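Local coordinates for putative short-chain dehydrogenase/reductase (Burkholderia xenovorans, PDB 5IZ4), which probably reduces carbonyl substrates with a nicotinamide dinucleotide as a short-chain dehydrogenase/reductase, perhaps a 3-oxoacyl-ACP reductase, and binds ADP in this crystal, at residues A31-Q36 against I241-W246; I99-T104 against V156-L161; R196-A201 against P253-Q258. All coordinates share one frame; numbering follows the deposited sequence. Where two conformers were deposited one is given.

Contact 1. Residues A31-Q36 against I241-W246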
ATOM      1  N   ALA A  31     -22.365   5.836 -18.706  1.00 18.74           N
ATOM      2  CA  ALA A  31     -23.571   5.398 -19.395  1.00 17.67           C
ATOM      3  C   ALA A  31     -23.343   5.366 -20.901  1.00 20.29           C
ATOM      4  O   ALA A  31     -23.705   4.396 -21.577  1.00 20.24           O
ATOM      5  CB  ALA A  31     -24.742   6.321 -19.044  1.00 18.77           C
ATOM      6  N   LEU A  32     -22.713   6.409 -21.440  1.00 18.17           N
ATOM      7  CA  LEU A  32     -22.474   6.468 -22.876  1.00 18.94           C
ATOM      8  C   LEU A  32     -21.564   5.333 -23.337  1.00 20.31           C
ATOM      9  O   LEU A  32     -21.827   4.692 -24.362  1.00 21.17           O
ATOM     10  CB  LEU A  32     -21.874   7.823 -23.249  1.00 20.35           C
ATOM     11  CG  LEU A  32     -21.690   8.076 -24.749  1.00 24.64           C
ATOM     12  CD1 LEU A  32     -22.997   7.853 -25.508  1.00 22.29           C
ATOM     13  CD2 LEU A  32     -21.156   9.481 -25.001  1.00 29.38           C
ATOM     14  N   ARG A  33     -20.497   5.060 -22.584  1.00 19.81           N
ATOM     15  CA  ARG A  33     -19.556   4.018 -22.990  1.00 19.55           C
ATOM     16  C   ARG A  33     -20.218   2.645 -23.002  1.00 20.88           C
ATOM     17  O   ARG A  33     -19.984   1.844 -23.917  1.00 22.14           O
ATOM     18  CB  ARG A  33     -18.338   4.010 -22.064  1.00 18.98           C
ATOM     19  CG  ARG A  33     -17.300   2.958 -22.454  1.00 18.17           C
ATOM     20  CD  ARG A  33     -16.790   3.233 -23.854  1.00 22.63           C
ATOM     21  NE  ARG A  33     -15.840   2.235 -24.353  1.00 22.93           N
ATOM     22  CZ  ARG A  33     -16.198   1.114 -24.977  1.00 21.48           C
ATOM     23  NH1 ARG A  33     -17.483   0.827 -25.146  1.00 23.72           N
ATOM     24  NH2 ARG A  33     -15.275   0.271 -25.419  1.00 24.37           N
ATOM     25  N   PHE A  34     -21.042   2.349 -21.992  1.00 20.27           N
ATOM     26  CA  PHE A  34     -21.769   1.084 -22.016  1.00 20.65           C
ATOM     27  C   PHE A  34     -22.780   1.060 -23.158  1.00 18.64           C
ATOM     28  O   PHE A  34     -22.960   0.025 -23.810  1.00 20.95           O
ATOM     29  CB  PHE A  34     -22.435   0.820 -20.658  1.00 16.92           C
ATOM     30  CG  PHE A  34     -21.509   0.165 -19.652  1.00 17.50           C
ATOM     31  CD1 PHE A  34     -20.589   0.916 -18.946  1.00 19.39           C
ATOM     32  CD2 PHE A  34     -21.551  -1.206 -19.435  1.00 18.93           C
ATOM     33  CE1 PHE A  34     -19.722   0.314 -18.040  1.00 20.38           C
ATOM     34  CE2 PHE A  34     -20.695  -1.818 -18.525  1.00 18.78           C
ATOM     35  CZ  PHE A  34     -19.777  -1.059 -17.824  1.00 18.35           C
ATOM     36  N   ALA A  35     -23.417   2.203 -23.445  1.00 21.51           N
ATOM     37  CA  ALA A  35     -24.321   2.270 -24.592  1.00 20.21           C
ATOM     38  C   ALA A  35     -23.587   1.969 -25.896  1.00 23.73           C
ATOM     39  O   ALA A  35     -24.109   1.265 -26.770  1.00 22.82           O
ATOM     40  CB  ALA A  35     -24.986   3.647 -24.651  1.00 20.83           C
ATOM     41  N   GLN A  36     -22.369   2.495 -26.045  1.00 19.44           N
ATOM     42  CA  GLN A  36     -21.574   2.232 -27.239  0.67 24.56           C
ATOM     43  C   GLN A  36     -21.198   0.762 -27.366  1.00 27.19           C
ATOM     44  O   GLN A  36     -20.956   0.284 -28.480  1.00 26.23           O
ATOM     45  CB  GLN A  36     -20.328   3.122 -27.212  0.67 20.43           C
ATOM     46  CG  GLN A  36     -20.671   4.578 -27.518  0.67 27.55           C
ATOM     47  CD  GLN A  36     -19.598   5.567 -27.106  0.67 28.76           C
ATOM     48  OE1 GLN A  36     -18.727   5.264 -26.287  0.67 20.40           O
ATOM     49  NE2 GLN A  36     -19.667   6.772 -27.672  0.67 32.98           N
ATOM     50  N   ILE A 241     -12.319   7.693 -17.516  1.00 20.49           N
ATOM     51  CA  ILE A 241     -12.740   6.940 -16.343  1.00 17.38           C
ATOM     52  C   ILE A 241     -13.822   5.943 -16.733  1.00 19.34           C
ATOM     53  O   ILE A 241     -13.874   4.823 -16.208  1.00 19.31           O
ATOM     54  CB  ILE A 241     -13.215   7.897 -15.232  1.00 19.69           C
ATOM     55  CG1 ILE A 241     -12.177   9.001 -15.010  1.00 20.57           C
ATOM     56  CG2 ILE A 241     -13.450   7.115 -13.933  1.00 18.53           C
ATOM     57  CD1 ILE A 241     -10.764   8.484 -14.674  1.00 21.51           C
ATOM     58  N   ALA A 242     -14.702   6.341 -17.664  1.00 20.84           N
ATOM     59  CA  ALA A 242     -15.681   5.421 -18.236  1.00 20.25           C
ATOM     60  C   ALA A 242     -15.000   4.237 -18.914  1.00 20.91           C
ATOM     61  O   ALA A 242     -15.450   3.095 -18.771  1.00 18.63           O
ATOM     62  CB  ALA A 242     -16.573   6.160 -19.234  1.00 19.36           C
ATOM     63  N   GLU A 243     -13.919   4.488 -19.663  1.00 19.67           N
ATOM     64  CA  GLU A 243     -13.194   3.384 -20.297  1.00 16.14           C
ATOM     65  C   GLU A 243     -12.691   2.394 -19.259  1.00 19.11           C
ATOM     66  O   GLU A 243     -12.752   1.176 -19.466  1.00 20.69           O
ATOM     67  CB  GLU A 243     -12.002   3.894 -21.122  1.00 20.72           C
ATOM     68  CG  GLU A 243     -12.319   4.508 -22.474  1.00 30.93           C
ATOM     69  CD  GLU A 243     -12.922   3.531 -23.487  1.00 24.43           C
ATOM     70  OE1 GLU A 243     -13.653   4.009 -24.371  1.00 36.25           O
ATOM     71  OE2 GLU A 243     -12.659   2.310 -23.416  1.00 31.06           O
ATOM     72  N   LEU A 244     -12.163   2.902 -18.144  1.00 16.49           N
ATOM     73  CA  LEU A 244     -11.683   2.025 -17.085  1.00 15.40           C
ATOM     74  C   LEU A 244     -12.832   1.235 -16.460  1.00 20.89           C
ATOM     75  O   LEU A 244     -12.693   0.037 -16.189  1.00 19.43           O
ATOM     76  CB  LEU A 244     -10.941   2.865 -16.044  1.00 19.49           C
ATOM     77  CG  LEU A 244     -10.213   2.240 -14.855  1.00 28.16           C
ATOM     78  CD1 LEU A 244      -9.156   1.236 -15.289  1.00 24.01           C
ATOM     79  CD2 LEU A 244      -9.578   3.352 -14.031  1.00 27.71           C
ATOM     80  N   ALA A 245     -13.982   1.876 -16.232  1.00 18.21           N
ATOM     81  CA  ALA A 245     -15.114   1.141 -15.681  1.00 16.28           C
ATOM     82  C   ALA A 245     -15.573   0.055 -16.644  1.00 19.97           C
ATOM     83  O   ALA A 245     -15.907  -1.063 -16.223  1.00 17.49           O
ATOM     84  CB  ALA A 245     -16.272   2.094 -15.367  1.00 16.58           C
ATOM     85  N   TRP A 246     -15.616   0.376 -17.938  1.00 18.61           N
ATOM     86  CA  TRP A 246     -15.981  -0.617 -18.946  1.00 20.97           C
ATOM     87  C   TRP A 246     -14.962  -1.750 -19.001  1.00 24.59           C
ATOM     88  O   TRP A 246     -15.340  -2.930 -19.045  1.00 18.21           O
ATOM     89  CB  TRP A 246     -16.123   0.044 -20.321  1.00 20.12           C
ATOM     90  CG  TRP A 246     -16.136  -0.963 -21.444  1.00 22.81           C
ATOM     91  CD1 TRP A 246     -15.132  -1.214 -22.343  1.00 22.60           C
ATOM     92  CD2 TRP A 246     -17.186  -1.887 -21.748  1.00 24.86           C
ATOM     93  NE1 TRP A 246     -15.506  -2.226 -23.196  1.00 27.15           N
ATOM     94  CE2 TRP A 246     -16.759  -2.660 -22.847  1.00 25.98           C
ATOM     95  CE3 TRP A 246     -18.441  -2.141 -21.194  1.00 20.76           C
ATOM     96  CZ2 TRP A 246     -17.550  -3.658 -23.407  1.00 30.92           C
ATOM     97  CZ3 TRP A 246     -19.225  -3.136 -21.750  1.00 26.36           C
ATOM     98  CH2 TRP A 246     -18.776  -3.888 -22.842  1.00 29.24           C
TER
HETATM   99  O   HOH W   1     -12.322   0.828 -25.507  1.00 34.12           O

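Contact 2. Residues I99-T104 against V156-L161. With ADP (adenosine-5'-diphosphate), chain B.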
ATOM      1  N   ILE A  99     -22.410   0.718 -11.629  1.00 16.47           N
ATOM      2  CA  ILE A  99     -21.339   1.708 -11.530  1.00 15.63           C
ATOM      3  C   ILE A  99     -21.824   2.798 -10.574  1.00 19.63           C
ATOM      4  O   ILE A  99     -22.711   3.594 -10.915  1.00 17.37           O
ATOM      5  CB  ILE A  99     -20.963   2.294 -12.897  1.00 16.96           C
ATOM      6  CG1 ILE A  99     -21.021   1.231 -14.007  1.00 18.02           C
ATOM      7  CG2 ILE A  99     -19.564   2.919 -12.833  1.00 18.38           C
ATOM      8  CD1 ILE A  99     -19.964   0.129 -13.904  1.00 16.94           C
ATOM      9  N   ASN A 100     -21.248   2.839  -9.375  1.00 17.61           N
ATOM     10  CA  ASN A 100     -21.660   3.783  -8.333  1.00 18.22           C
ATOM     11  C   ASN A 100     -20.916   5.099  -8.522  1.00 19.85           C
ATOM     12  O   ASN A 100     -19.828   5.296  -7.986  1.00 18.09           O
ATOM     13  CB  ASN A 100     -21.389   3.199  -6.949  1.00 15.89           C
ATOM     14  CG  ASN A 100     -22.335   2.067  -6.597  1.00 18.98           C
ATOM     15  OD1 ASN A 100     -23.547   2.252  -6.579  1.00 18.00           O
ATOM     16  ND2 ASN A 100     -21.784   0.877  -6.339  1.00 14.35           N
ATOM     17  N   CYS A 101     -21.524   6.030  -9.267  1.00 17.85           N
ATOM     18  CA  CYS A 101     -20.926   7.342  -9.492  1.00 19.17           C
ATOM     19  C   CYS A 101     -21.614   8.460  -8.720  1.00 21.26           C
ATOM     20  O   CYS A 101     -21.127   9.595  -8.750  1.00 20.15           O
ATOM     21  CB  CYS A 101     -20.926   7.704 -10.982  1.00 17.62           C
ATOM     22  SG  CYS A 101     -20.266   6.400 -12.052  1.00 20.15           S
ATOM     23  N   ALA A 102     -22.719   8.178  -8.042  1.00 16.44           N
ATOM     24  CA  ALA A 102     -23.361   9.205  -7.235  1.00 19.27           C
ATOM     25  C   ALA A 102     -22.412   9.644  -6.127  1.00 21.86           C
ATOM     26  O   ALA A 102     -21.786   8.809  -5.465  1.00 21.61           O
ATOM     27  CB  ALA A 102     -24.663   8.669  -6.644  1.00 17.87           C
ATOM     28  N   GLY A 103     -22.286  10.952  -5.941  1.00 20.27           N
ATOM     29  CA  GLY A 103     -21.417  11.442  -4.884  1.00 21.41           C
ATOM     30  C   GLY A 103     -21.605  12.926  -4.678  1.00 20.10           C
ATOM     31  O   GLY A 103     -22.255  13.609  -5.473  1.00 26.16           O
ATOM     32  N   THR A 104     -21.032  13.419  -3.584  1.00 21.41           N
ATOM     33  CA  THR A 104     -21.128  14.839  -3.295  1.00 21.77           C
ATOM     34  C   THR A 104     -19.895  15.286  -2.529  1.00 26.10           C
ATOM     35  O   THR A 104     -19.152  14.474  -1.972  1.00 24.05           O
ATOM     36  CB  THR A 104     -22.398  15.177  -2.500  1.00 23.71           C
ATOM     37  OG1 THR A 104     -22.589  16.596  -2.495  1.00 22.81           O
ATOM     38  CG2 THR A 104     -22.261  14.702  -1.064  1.00 26.71           C
ATOM     39  N   VAL A 156     -18.497  -1.399  -9.853  1.00 17.41           N
ATOM     40  CA  VAL A 156     -17.398  -0.437  -9.943  1.00 15.67           C
ATOM     41  C   VAL A 156     -17.761   0.775  -9.095  1.00 15.77           C
ATOM     42  O   VAL A 156     -18.777   1.439  -9.349  1.00 17.02           O
ATOM     43  CB  VAL A 156     -17.111  -0.020 -11.395  1.00 15.20           C
ATOM     44  CG1 VAL A 156     -16.023   1.067 -11.451  1.00 16.96           C
ATOM     45  CG2 VAL A 156     -16.720  -1.232 -12.247  1.00 18.08           C
ATOM     46  N   ASN A 157     -16.932   1.063  -8.097  1.00 17.20           N
ATOM     47  CA  ASN A 157     -17.141   2.185  -7.188  1.00 16.35           C
ATOM     48  C   ASN A 157     -16.223   3.328  -7.589  1.00 18.17           C
ATOM     49  O   ASN A 157     -15.011   3.138  -7.693  1.00 17.06           O
ATOM     50  CB  ASN A 157     -16.847   1.766  -5.743  1.00 16.89           C
ATOM     51  CG  ASN A 157     -17.769   0.672  -5.263  1.00 18.87           C
ATOM     52  OD1 ASN A 157     -18.929   0.605  -5.671  1.00 16.97           O
ATOM     53  ND2 ASN A 157     -17.259  -0.200  -4.395  1.00 18.34           N
ATOM     54  N   VAL A 158     -16.778   4.513  -7.800  1.00 15.45           N
ATOM     55  CA  VAL A 158     -15.945   5.659  -8.146  1.00 16.52           C
ATOM     56  C   VAL A 158     -15.487   6.281  -6.834  1.00 19.87           C
ATOM     57  O   VAL A 158     -16.244   6.979  -6.155  1.00 17.68           O
ATOM     58  CB  VAL A 158     -16.669   6.670  -9.033  1.00 20.28           C
ATOM     59  CG1 VAL A 158     -15.712   7.833  -9.352  1.00 22.53           C
ATOM     60  CG2 VAL A 158     -17.132   6.001 -10.297  1.00 20.24           C
ATOM     61  N   SER A 159     -14.240   6.007  -6.470  1.00 16.22           N
ATOM     62  CA  SER A 159     -13.659   6.627  -5.291  1.00 14.22           C
ATOM     63  C   SER A 159     -12.882   7.865  -5.738  1.00 17.08           C
ATOM     64  O   SER A 159     -13.342   8.592  -6.626  1.00 20.24           O
ATOM     65  CB  SER A 159     -12.787   5.606  -4.557  1.00 15.57           C
ATOM     66  OG  SER A 159     -12.291   6.124  -3.342  1.00 19.31           O
ATOM     67  N   SER A 160     -11.702   8.107  -5.166  1.00 15.90           N
ATOM     68  CA  SER A 160     -10.929   9.301  -5.506  1.00 18.20           C
ATOM     69  C   SER A 160      -9.503   9.126  -5.016  1.00 14.61           C
ATOM     70  O   SER A 160      -9.264   8.463  -4.002  1.00 16.84           O
ATOM     71  CB  SER A 160     -11.531  10.572  -4.873  1.00 16.81           C
ATOM     72  OG  SER A 160     -10.701  11.712  -5.089  1.00 19.87           O
ATOM     73  N   LEU A 161      -8.565   9.745  -5.743  1.00 16.00           N
ATOM     74  CA  LEU A 161      -7.214   9.931  -5.212  1.00 14.89           C
ATOM     75  C   LEU A 161      -7.252  10.434  -3.771  1.00 16.37           C
ATOM     76  O   LEU A 161      -6.408  10.055  -2.947  1.00 18.72           O
ATOM     77  CB  LEU A 161      -6.447  10.911  -6.098  1.00 18.46           C
ATOM     78  CG  LEU A 161      -5.058  11.320  -5.627  1.00 22.74           C
ATOM     79  CD1 LEU A 161      -4.181  10.097  -5.499  1.00 20.87           C
ATOM     80  CD2 LEU A 161      -4.446  12.328  -6.599  1.00 25.02           C
TER
HETATM   81  PB  ADP B 300     -17.874  13.399 -11.161  1.00 75.41           P
HETATM   82  O1B ADP B 300     -18.428  12.455 -10.034  1.00 78.40           O
HETATM   83  O2B ADP B 300     -18.311  13.070 -12.618  1.00 71.57           O
HETATM   84  O3B ADP B 300     -16.398  13.887 -11.013  1.00 84.00           O
HETATM   85  PA  ADP B 300     -20.437  14.985 -10.739  1.00 60.68           P
HETATM   86  O1A ADP B 300     -20.875  15.909  -9.466  1.00 54.81           O
HETATM   87  O2A ADP B 300     -21.074  15.516 -12.061  1.00 64.01           O
HETATM   88  O3A ADP B 300     -18.860  14.846 -10.662  1.00 75.39           O
HETATM   89  O5' ADP B 300     -21.191  13.589 -10.269  1.00 56.09           O
HETATM   90  C5' ADP B 300     -21.928  13.489  -9.039  1.00 32.72           C
HETATM   91  C4' ADP B 300     -23.327  13.028  -9.458  1.00 31.35           C
HETATM   92  O4' ADP B 300     -24.030  12.412  -8.307  1.00 23.89           O
HETATM   93  C3' ADP B 300     -24.248  14.173  -9.949  1.00 28.52           C
HETATM   94  O3' ADP B 300     -25.111  13.747 -10.965  1.00 36.78           O
HETATM   95  C2' ADP B 300     -25.060  14.443  -8.653  1.00 31.17           C
HETATM   96  O2' ADP B 300     -26.276  15.071  -9.061  1.00 38.43           O
HETATM   97  C1' ADP B 300     -25.296  13.025  -8.167  1.00 22.00           C
HETATM   98  N9  ADP B 300     -25.719  13.000  -6.752  1.00 22.36           N
HETATM   99  C8  ADP B 300     -25.361  13.857  -5.699  1.00 21.72           C
HETATM  100  N7  ADP B 300     -25.963  13.505  -4.587  1.00 21.69           N
HETATM  101  C5  ADP B 300     -26.733  12.403  -4.903  1.00 22.64           C
HETATM  102  C6  ADP B 300     -27.580  11.611  -4.149  1.00 18.53           C
HETATM  103  N6  ADP B 300     -27.769  11.872  -2.832  1.00 22.84           N
HETATM  104  N1  ADP B 300     -28.207  10.587  -4.738  1.00 18.56           N
HETATM  105  C2  ADP B 300     -28.007  10.362  -6.048  1.00 18.47           C
HETATM  106  N3  ADP B 300     -27.222  11.071  -6.839  1.00 23.66           N
HETATM  107  C4  ADP B 300     -26.588  12.089  -6.241  1.00 23.10           C

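Contact 3. Residues R196-A201 against P253-Q258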
ATOM      1  N   ARG A 196     -17.616  -9.366  -8.885  1.00 16.95           N
ATOM      2  CA  ARG A 196     -16.358  -8.680  -8.629  1.00 18.37           C
ATOM      3  C   ARG A 196     -16.645  -7.240  -8.237  1.00 16.61           C
ATOM      4  O   ARG A 196     -17.576  -6.626  -8.759  1.00 17.66           O
ATOM      5  CB  ARG A 196     -15.455  -8.717  -9.862  1.00 15.63           C
ATOM      6  CG  ARG A 196     -15.029 -10.131 -10.249  1.00 16.56           C
ATOM      7  CD  ARG A 196     -14.212 -10.129 -11.539  1.00 16.21           C
ATOM      8  NE  ARG A 196     -15.036  -9.767 -12.688  1.00 16.72           N
ATOM      9  CZ  ARG A 196     -14.988  -8.585 -13.298  1.00 23.12           C
ATOM     10  NH1 ARG A 196     -14.163  -7.643 -12.861  1.00 25.23           N
ATOM     11  NH2 ARG A 196     -15.778  -8.350 -14.331  1.00 29.34           N
ATOM     12  N   VAL A 197     -15.864  -6.710  -7.297  1.00 14.41           N
ATOM     13  CA  VAL A 197     -16.073  -5.352  -6.801  1.00 15.99           C
ATOM     14  C   VAL A 197     -14.733  -4.635  -6.815  1.00 17.29           C
ATOM     15  O   VAL A 197     -13.768  -5.101  -6.191  1.00 15.72           O
ATOM     16  CB  VAL A 197     -16.677  -5.326  -5.386  1.00 18.83           C
ATOM     17  CG1 VAL A 197     -17.079  -3.879  -5.000  1.00 16.36           C
ATOM     18  CG2 VAL A 197     -17.889  -6.261  -5.282  1.00 19.73           C
ATOM     19  N   ASN A 198     -14.678  -3.492  -7.501  1.00 16.21           N
ATOM     20  CA  ASN A 198     -13.451  -2.717  -7.620  1.00 16.64           C
ATOM     21  C   ASN A 198     -13.784  -1.242  -7.461  1.00 15.06           C
ATOM     22  O   ASN A 198     -14.937  -0.825  -7.597  1.00 16.21           O
ATOM     23  CB  ASN A 198     -12.760  -2.957  -8.966  1.00 13.48           C
ATOM     24  CG  ASN A 198     -12.259  -4.384  -9.113  1.00 18.85           C
ATOM     25  OD1 ASN A 198     -11.293  -4.787  -8.455  1.00 16.66           O
ATOM     26  ND2 ASN A 198     -12.908  -5.156  -9.986  1.00 14.46           N
ATOM     27  N   ALA A 199     -12.761  -0.448  -7.151  1.00 15.06           N
ATOM     28  CA  ALA A 199     -12.925   0.993  -7.044  1.00 13.81           C
ATOM     29  C   ALA A 199     -11.980   1.679  -8.017  1.00 20.77           C
ATOM     30  O   ALA A 199     -10.937   1.123  -8.388  1.00 19.05           O
ATOM     31  CB  ALA A 199     -12.669   1.510  -5.612  1.00 15.74           C
ATOM     32  N   LEU A 200     -12.368   2.881  -8.446  1.00 17.15           N
ATOM     33  CA  LEU A 200     -11.521   3.725  -9.284  1.00 20.58           C
ATOM     34  C   LEU A 200     -11.123   4.959  -8.487  1.00 19.72           C
ATOM     35  O   LEU A 200     -11.944   5.520  -7.764  1.00 18.29           O
ATOM     36  CB  LEU A 200     -12.248   4.162 -10.561  1.00 22.83           C
ATOM     37  CG  LEU A 200     -12.916   3.064 -11.377  1.00 27.66           C
ATOM     38  CD1 LEU A 200     -13.454   3.589 -12.703  1.00 23.33           C
ATOM     39  CD2 LEU A 200     -11.913   1.988 -11.608  1.00 24.63           C
ATOM     40  N   ALA A 201      -9.867   5.401  -8.624  1.00 16.96           N
ATOM     41  CA  ALA A 201      -9.389   6.570  -7.886  1.00 14.63           C
ATOM     42  C   ALA A 201      -8.874   7.593  -8.891  1.00 21.12           C
ATOM     43  O   ALA A 201      -7.661   7.679  -9.144  1.00 15.51           O
ATOM     44  CB  ALA A 201      -8.315   6.198  -6.865  1.00 20.16           C
ATOM     45  N   PRO A 253     -11.792 -10.596 -15.739  1.00 19.21           N
ATOM     46  CA  PRO A 253     -12.401 -11.612 -14.862  1.00 18.61           C
ATOM     47  C   PRO A 253     -11.558 -11.978 -13.649  1.00 19.38           C
ATOM     48  O   PRO A 253     -12.082 -12.634 -12.741  1.00 16.97           O
ATOM     49  CB  PRO A 253     -12.581 -12.817 -15.789  1.00 22.71           C
ATOM     50  CG  PRO A 253     -11.515 -12.644 -16.837  1.00 19.76           C
ATOM     51  CD  PRO A 253     -11.439 -11.151 -17.061  1.00 19.03           C
ATOM     52  N   ALA A 254     -10.280 -11.598 -13.598  1.00 19.64           N
ATOM     53  CA  ALA A 254      -9.458 -11.913 -12.440  1.00 15.31           C
ATOM     54  C   ALA A 254      -9.332 -10.760 -11.459  1.00 16.24           C
ATOM     55  O   ALA A 254      -8.701 -10.933 -10.417  1.00 19.24           O
ATOM     56  CB  ALA A 254      -8.050 -12.345 -12.878  1.00 16.98           C
ATOM     57  N   ILE A 255      -9.900  -9.593 -11.754  1.00 15.14           N
ATOM     58  CA  ILE A 255      -9.631  -8.395 -10.967  1.00 13.75           C
ATOM     59  C   ILE A 255     -10.798  -8.159 -10.019  1.00 14.28           C
ATOM     60  O   ILE A 255     -11.938  -7.946 -10.453  1.00 17.10           O
ATOM     61  CB  ILE A 255      -9.375  -7.172 -11.864  1.00 15.16           C
ATOM     62  CG1 ILE A 255      -8.121  -7.401 -12.716  1.00 18.33           C
ATOM     63  CG2 ILE A 255      -9.179  -5.925 -11.022  1.00 13.76           C
ATOM     64  CD1 ILE A 255      -7.697  -6.179 -13.509  1.00 18.94           C
ATOM     65  N   THR A 256     -10.516  -8.193  -8.718  1.00 14.73           N
ATOM     66  CA  THR A 256     -11.522  -7.874  -7.714  1.00 15.08           C
ATOM     67  C   THR A 256     -10.803  -7.353  -6.480  1.00 14.05           C
ATOM     68  O   THR A 256      -9.662  -7.734  -6.209  1.00 17.66           O
ATOM     69  CB  THR A 256     -12.408  -9.086  -7.360  1.00 15.67           C
ATOM     70  OG1 THR A 256     -13.563  -8.634  -6.645  1.00 15.16           O
ATOM     71  CG2 THR A 256     -11.671 -10.072  -6.464  1.00 18.06           C
ATOM     72  N   GLY A 257     -11.475  -6.469  -5.744  1.00 15.59           N
ATOM     73  CA  GLY A 257     -10.883  -5.928  -4.531  1.00 16.64           C
ATOM     74  C   GLY A 257      -9.743  -4.959  -4.760  1.00 15.95           C
ATOM     75  O   GLY A 257      -8.910  -4.769  -3.865  1.00 16.55           O
ATOM     76  N   GLN A 258      -9.685  -4.332  -5.931  1.00 15.66           N
ATOM     77  CA  GLN A 258      -8.619  -3.404  -6.267  1.00 15.40           C
ATOM     78  C   GLN A 258      -9.130  -1.969  -6.280  1.00 20.47           C
ATOM     79  O   GLN A 258     -10.313  -1.710  -6.528  1.00 17.42           O
ATOM     80  CB  GLN A 258      -8.016  -3.739  -7.630  1.00 13.83           C
ATOM     81  CG  GLN A 258      -7.408  -5.136  -7.725  1.00 19.02           C
ATOM     82  CD  GLN A 258      -6.440  -5.432  -6.594  1.00 17.98           C
ATOM     83  OE1 GLN A 258      -5.491  -4.679  -6.350  1.00 20.12           O
ATOM     84  NE2 GLN A 258      -6.678  -6.533  -5.889  1.00 18.24           N
TER

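Contact 1. Residues A31-Q36 against I241-W246
Arg-33 and Phe-34 of helix 25-36 meet the indole of Trp-246 in two ways, one at a face and one at an edge, where that helix and helix 238-250 pack on the same face of the Rossmann-fold sheet. The short helical segments approach to 9.0 Å and cross at -53°. Trp-246 has CG anti to its backbone N (chi1 165°), which carries the indole across to helix 25-36. The guanidinium of Arg-33 lies over one indole face in a cation-pi contact, its CZ 3.9 Å from the centroid of the five-membered ring, with the two planes 30° apart. The six-membered ring meets Phe-34 differently: its CE3-CZ3 edge points at the phenyl face in a T-shaped pair, with Trp-246 CE3 3.5 Å from Phe-34 CE2. Trp-39 adds edge-to-face contacts to both of these rings. Where the backbones come closest, the CB atoms of Arg-33 and Ala-242 meet at 4.0 Å.

The guanidinium is also tied to Glu-243 by a salt bridge through NE. NE of Arg-33 donates to OE1 of Glu-243 over 2.8 Å, but the bond is bent and reaches OE1 from above the carboxylate plane. A water also bridges the pair, accepting from Arg-33 NH2 and donating to Glu-243 OE2 at 2.6 Å.

Contact 2. Residues I99-T104 against V156-L161
Ile-99 lays its CD1 methyl against Val-156, 3.8 Å from CB of the valine, the two side chains running abreast from neighbouring parallel strands. These are strands 97-100 and 153-158, at the centre of the Rossmann-fold sheet. Phe-34 and Thr-30 of helix 25-36 cover Ile-99 on that face. The backbones are joined by Asn-100, whose N donates to Val-156 O (2.8 Å) and whose O accepts from Val-158 N (3.2 Å).

On the opposite face Asn-100 and Asn-157 also run alongside each other. ND2 of Asn-100 donates to OD1 of Asn-157 at 2.9 Å, almost in line with the acceptor's C=O, and the amide planes are 31° apart. In both residues CG is anti to the carbonyl carbon (chi1 -72° and -62°), which keeps the amides next to each other. Asn-157 ND2 goes on to Thr-184 OG1, carrying the polar link on to helix 171-191.

Past the strand end, Cys-101 SG touches Val-158 CG2 at 3.6 Å, and Ile-26 packs on both residues. The chain then turns along the bound ADP: Ala-102 CB lies 3.5 Å from adenine N3, and Gly-103 N donates to the ribose oxygen O4' over 3.3 Å. Direct pairing of the buried asparagines satisfies an amide N-H and a carbonyl without water, while the backbone bonds fix strand 97-100 just ahead of the loop that meets the nucleotide.

Contact 3. Residues R196-A201 against P253-Q258
With chi1 at -66° and chi2 at -71°, Asn-198 turns the edge of its amide to the 253-258 loop, ND2 and OD1 both reaching backbone atoms, while a bend at chi3 (-68°) brings the guanidinium of Arg-196 back to Ile-255 O. Two donors therefore grip that oxygen. Asn-198 ND2 approaches Ile-255 O from above the carbonyl plane at 3.0 Å in a nearly straight bond; Arg-196 NH1 reaches the same Ile-255 O in that plane at a longer 3.3 Å. NH1 also bonds to Leu-248 O, so Arg-196 links the loop to helix 238-250 as well.

The other end of the Asn-198 amide, OD1, receives Gln-258 N on a lone pair at 3.0 Å. One side chain thus clasps the loop at two points. Beside it Thr-256 OG1, anti to its own backbone N, accepts from Val-197 N at 3.1 Å, and Gly-257 N donates to Val-197 O at 2.7 Å. A further backbone bond runs from Ala-199 N to Gln-258 O at 2.8 Å. Here the loop after helix 238-250 leads into strand 259-262, completing the right-handed beta-alpha-beta crossover that adds the last parallel strand of the short-chain dehydrogenase Rossmann fold.

Contacts 2 and 3 are both buried and belong to one sheet: strands 153-158 and 195-202 are neighbours, and Leu-200 N and O probably bond to Asn-157 O and Ser-159 N. Contact 1 is only partly buried, and it joins two helices lying on that sheet. Its inner side rests on the other two, through Phe-34 and Ala-245 against Ile-99 and through Ile-241 and Leu-244 against Leu-200. The chemistry follows position. Contact 1 combines a T-shaped ring pair and a cation-pi contact with a salt bridge that a water also spans; contact 2 has ladder bonds and a buried amide pair, with the loop that follows meeting ADP; contact 3 mixes backbone and side-chain bonds to hold an irregular loop. Contacts 1 and 3 also touch the second subunit.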